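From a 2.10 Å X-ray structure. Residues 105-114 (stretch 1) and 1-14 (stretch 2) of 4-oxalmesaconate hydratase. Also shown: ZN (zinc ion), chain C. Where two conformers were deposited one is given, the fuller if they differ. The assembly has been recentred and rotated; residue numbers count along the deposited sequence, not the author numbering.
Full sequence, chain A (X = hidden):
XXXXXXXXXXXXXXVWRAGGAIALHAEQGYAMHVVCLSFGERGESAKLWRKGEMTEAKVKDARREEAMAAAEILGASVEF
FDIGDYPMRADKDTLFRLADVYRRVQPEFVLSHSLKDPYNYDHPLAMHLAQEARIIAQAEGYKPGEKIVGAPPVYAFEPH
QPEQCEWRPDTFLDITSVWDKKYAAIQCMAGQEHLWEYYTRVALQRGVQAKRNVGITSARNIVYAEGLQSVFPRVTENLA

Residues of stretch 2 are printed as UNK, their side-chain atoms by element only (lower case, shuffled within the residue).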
# COMPACT_ATOMS: atom_id res chain seq x y z
N VAL A 105 32.41 -9.95 12.16
CA VAL A 105 31.69 -11.18 11.89
C VAL A 105 31.59 -11.49 10.39
O VAL A 105 31.59 -12.66 9.99
CB VAL A 105 30.27 -11.12 12.50
CG1 VAL A 105 29.42 -12.31 12.03
CG2 VAL A 105 30.36 -11.07 14.03
N GLN A 106 31.51 -10.44 9.57
CA GLN A 106 31.31 -10.61 8.13
C GLN A 106 30.14 -11.55 7.81
O GLN A 106 30.30 -12.54 7.10
CB GLN A 106 32.60 -11.12 7.47
CG GLN A 106 33.78 -10.14 7.56
CD GLN A 106 33.69 -9.02 6.53
OE1 GLN A 106 33.05 -9.17 5.49
NE2 GLN A 106 34.32 -7.89 6.82
N PRO A 107 28.95 -11.26 8.36
CA PRO A 107 27.84 -12.22 8.25
C PRO A 107 27.35 -12.44 6.82
O PRO A 107 27.40 -11.52 5.99
CB PRO A 107 26.75 -11.58 9.11
CG PRO A 107 27.04 -10.09 9.03
CD PRO A 107 28.55 -9.99 9.00
N GLU A 108 26.88 -13.65 6.53
CA GLU A 108 26.29 -13.96 5.23
C GLU A 108 24.85 -13.49 5.15
O GLU A 108 24.31 -13.29 4.06
CB GLU A 108 26.33 -15.46 4.95
CG GLU A 108 27.71 -15.99 4.56
CD GLU A 108 27.66 -17.46 4.19
OE1 GLU A 108 26.55 -17.99 3.88
OE2 GLU A 108 28.73 -18.10 4.21
N PHE A 109 24.21 -13.36 6.31
CA PHE A 109 22.86 -12.81 6.36
C PHE A 109 22.60 -12.25 7.75
O PHE A 109 23.35 -12.55 8.69
CB PHE A 109 21.81 -13.87 5.97
CG PHE A 109 21.71 -15.04 6.93
CD1 PHE A 109 20.89 -14.99 8.04
CD2 PHE A 109 22.42 -16.21 6.68
CE1 PHE A 109 20.79 -16.07 8.91
CE2 PHE A 109 22.33 -17.30 7.54
CZ PHE A 109 21.51 -17.23 8.66
N VAL A 110 21.56 -11.43 7.86
CA VAL A 110 21.21 -10.78 9.12
C VAL A 110 19.73 -10.98 9.44
O VAL A 110 18.87 -10.85 8.57
CB VAL A 110 21.51 -9.28 9.07
CG1 VAL A 110 21.33 -8.65 10.45
CG2 VAL A 110 22.92 -9.04 8.55
N LEU A 111 19.43 -11.31 10.70
CA LEU A 111 18.04 -11.39 11.15
C LEU A 111 17.77 -10.29 12.18
O LEU A 111 18.57 -10.09 13.09
CB LEU A 111 17.75 -12.76 11.77
CG LEU A 111 18.16 -14.00 10.99
CD1 LEU A 111 17.65 -15.25 11.69
CD2 LEU A 111 17.62 -13.93 9.57
N SER A 112 16.67 -9.57 12.02
CA SER A 112 16.27 -8.61 13.05
C SER A 112 14.75 -8.41 13.01
O SER A 112 14.04 -9.23 12.42
CB SER A 112 17.02 -7.28 12.88
OG SER A 112 16.93 -6.49 14.06
N HIS A 113 14.27 -7.33 13.62
CA HIS A 113 12.82 -7.11 13.81
C HIS A 113 12.11 -6.48 12.60
O HIS A 113 12.76 -5.93 11.72
CB HIS A 113 12.57 -6.21 15.03
CG HIS A 113 13.06 -6.78 16.32
ND1 HIS A 113 12.24 -7.47 17.20
CD2 HIS A 113 14.28 -6.76 16.90
CE1 HIS A 113 12.94 -7.84 18.25
NE2 HIS A 113 14.19 -7.42 18.10
N SER A 114 10.79 -6.54 12.59
CA SER A 114 10.01 -5.85 11.56
C SER A 114 10.20 -4.35 11.69
O SER A 114 10.49 -3.84 12.78
CB SER A 114 8.51 -6.21 11.68
OG SER A 114 7.98 -5.79 12.93
N UNK A 1 35.53 -18.69 8.45
CA UNK A 1 34.35 -19.52 8.65
C UNK A 1 33.08 -18.83 8.16
O UNK A 1 32.99 -17.61 8.20
s UNK A 1 33.27 -21.79 11.89
c UNK A 1 31.73 -22.69 12.00
c UNK A 1 33.07 -20.89 10.35
c UNK A 1 34.19 -19.89 10.12
N UNK A 2 32.11 -19.61 7.70
CA UNK A 2 30.80 -19.06 7.38
C UNK A 2 30.19 -18.50 8.66
O UNK A 2 30.32 -19.10 9.73
n UNK A 2 28.03 -20.80 3.61
c UNK A 2 28.26 -21.78 4.71
c UNK A 2 29.74 -21.93 4.99
c UNK A 2 29.90 -20.13 6.76
c UNK A 2 30.36 -20.60 5.38
N UNK A 3 29.52 -17.36 8.54
CA UNK A 3 28.97 -16.69 9.71
C UNK A 3 27.65 -15.99 9.39
O UNK A 3 27.32 -15.78 8.22
c UNK A 3 29.98 -15.69 10.26
o UNK A 3 30.13 -14.61 9.35
N UNK A 4 26.91 -15.62 10.42
CA UNK A 4 25.69 -14.83 10.25
C UNK A 4 25.36 -14.13 11.56
O UNK A 4 25.89 -14.47 12.62
c UNK A 4 24.51 -15.72 9.79
N UNK A 5 24.48 -13.14 11.47
CA UNK A 5 24.26 -12.20 12.56
C UNK A 5 22.78 -12.05 12.90
O UNK A 5 21.93 -11.95 12.00
c UNK A 5 24.63 -9.69 13.18
c UNK A 5 25.02 -8.34 12.58
c UNK A 5 25.41 -9.97 14.47
c UNK A 5 24.85 -10.83 12.19
N UNK A 6 22.48 -12.01 14.19
CA UNK A 6 21.13 -11.73 14.64
C UNK A 6 21.18 -10.48 15.52
O UNK A 6 21.96 -10.41 16.46
c UNK A 6 20.53 -12.92 15.42
c UNK A 6 20.50 -14.15 14.54
c UNK A 6 19.13 -12.58 15.95
N UNK A 7 20.38 -9.47 15.18
CA UNK A 7 20.29 -8.27 16.01
C UNK A 7 18.95 -8.21 16.75
O UNK A 7 17.90 -7.98 16.15
c UNK A 7 20.46 -5.77 16.11
c UNK A 7 20.47 -6.99 15.19
c UNK A 7 21.78 -7.06 14.42
N UNK A 8 19.03 -8.43 18.06
CA UNK A 8 17.87 -8.58 18.93
C UNK A 8 17.69 -7.32 19.79
O UNK A 8 18.62 -6.91 20.48
c UNK A 8 18.09 -9.83 19.81
o UNK A 8 16.98 -10.12 20.63
N UNK A 9 16.51 -6.69 19.75
CA UNK A 9 16.32 -5.46 20.53
C UNK A 9 16.44 -5.73 22.04
O UNK A 9 17.10 -4.99 22.78
c UNK A 9 14.97 -4.83 20.23
N UNK A 10 15.77 -6.79 22.47
CA UNK A 10 15.77 -7.21 23.86
C UNK A 10 16.33 -8.62 23.90
O UNK A 10 16.22 -9.35 22.92
c UNK A 10 13.88 -4.59 24.49
c UNK A 10 14.35 -7.15 24.43
n UNK A 10 12.94 -3.80 23.88
n UNK A 10 12.56 -5.81 23.24
c UNK A 10 12.15 -4.56 23.14
c UNK A 10 13.64 -5.87 24.10
N UNK A 11 16.90 -9.02 25.03
CA UNK A 11 17.65 -10.27 25.09
C UNK A 11 16.82 -11.52 24.74
O UNK A 11 17.36 -12.46 24.18
o UNK A 11 17.33 -10.36 27.52
c UNK A 11 18.29 -10.44 26.48
N UNK A 12 15.51 -11.53 25.03
CA UNK A 12 14.71 -12.73 24.77
C UNK A 12 14.27 -12.89 23.30
O UNK A 12 13.93 -13.99 22.85
c UNK A 12 13.48 -12.74 25.67
N UNK A 13 14.28 -11.79 22.56
CA UNK A 13 13.71 -11.81 21.22
C UNK A 13 14.35 -12.83 20.28
O UNK A 13 13.63 -13.49 19.53
c UNK A 13 12.70 -9.51 21.11
o UNK A 13 11.52 -9.88 20.95
c UNK A 13 13.80 -10.42 20.61
o UNK A 13 13.01 -8.43 21.67
N UNK A 14 15.67 -12.99 20.32
CA UNK A 14 16.29 -13.91 19.38
C UNK A 14 15.86 -15.35 19.67
O UNK A 14 15.87 -16.19 18.78
c UNK A 14 19.39 -14.20 22.83
c UNK A 14 19.83 -15.52 22.79
c UNK A 14 19.62 -16.28 21.65
c UNK A 14 18.97 -15.71 20.54
c UNK A 14 17.83 -13.79 19.37
c UNK A 14 18.51 -14.40 20.58
c UNK A 14 18.74 -13.64 21.72
ZN ZN C . 11.49 -7.32 22.34
O HOH W 1 30.73 -15.31 6.50
O HOH W 2 9.57 -8.81 22.88

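Position 1 carries two carbons, a sulfur and a last carbon, unbranched, and touches nothing on stretch 1: Met-1. Position 2 has four carbons in a row ending in nitrogen, and that nitrogen reaches the carboxylate of Glu-108. It is Lys-2, whose NZ makes a salt bridge to Glu-108 OE2 at 2.9 Å.

Position 3 bears one carbon and one oxygen, the oxygen set against the carbonyl of Val-105. This is Ser-3; its OG donates to Val-105 O at 2.5 Å, while its backbone O accepts from Glu-108 N at 2.8 Å. Position 4 has a single carbon, so it is Ala-4. Its CB lies over one face of the Phe-109 ring, 3.5 Å from CE2, a CH-pi contact nearly along the ring normal.

Position 5 shows four carbons forked at the second, packed on Pro-107 and Val-110: Leu-5. Its CB is 3.7 Å from Pro-107 CB. Position 6 has one carbon carrying two, one of which comes near the CB of Leu-111. This is Val-6, with CG2 4.1 Å from that CB. Position 7 repeats the three-carbon fork, near Val-110 and Ser-112, and is Val-7; its CG2 lies 4.3 Å from Val-110 CG1.

Position 8, one carbon and one oxygen, points its CB away from stretch 1: Ser-8, whose OG donates to the O of position 10 at 2.5 Å. Position 9 has one carbon, 3.4 Å from His-113 NE2 as CB, and is Ala-9. Position 10 is one carbon and a five-membered ring with two nitrogens, His-10; its ND1 binds ZN at 2.1 Å. Position 11, one carbon and one oxygen, is Ser-11, and position 12, one carbon, is Ala-12; neither reaches stretch 1. Position 13 has two carbons, the second carrying two oxygens, beside the edge of the His-113 ring: Asp-13, whose OD1 binds ZN at 2.0 Å. Position 14, one carbon and a six-carbon ring, is Phe-14, clear of stretch 1.

The rule at the centre is a parallel strand pair. Leu-5 N donates to Phe-109 O (3.1 Å), Leu-111 N to Leu-5 O (2.9 Å) and Val-7 N to Leu-111 O (2.8 Å), so Leu-5 uses both its backbone groups on one neighbour strand. Leu-5 and Val-110 share one sheet face, Val-6 and Leu-111 the other. Beyond the ladder, side chains take over: Ser-112 OG donates to Val-7 O (2.7 Å), and His-113 NE2 accepts from Ala-9 N (2.9 Å), fastening the backbone just before the zinc ligands.

Stretch 2 (1-14) MKSALVVSAHSADF
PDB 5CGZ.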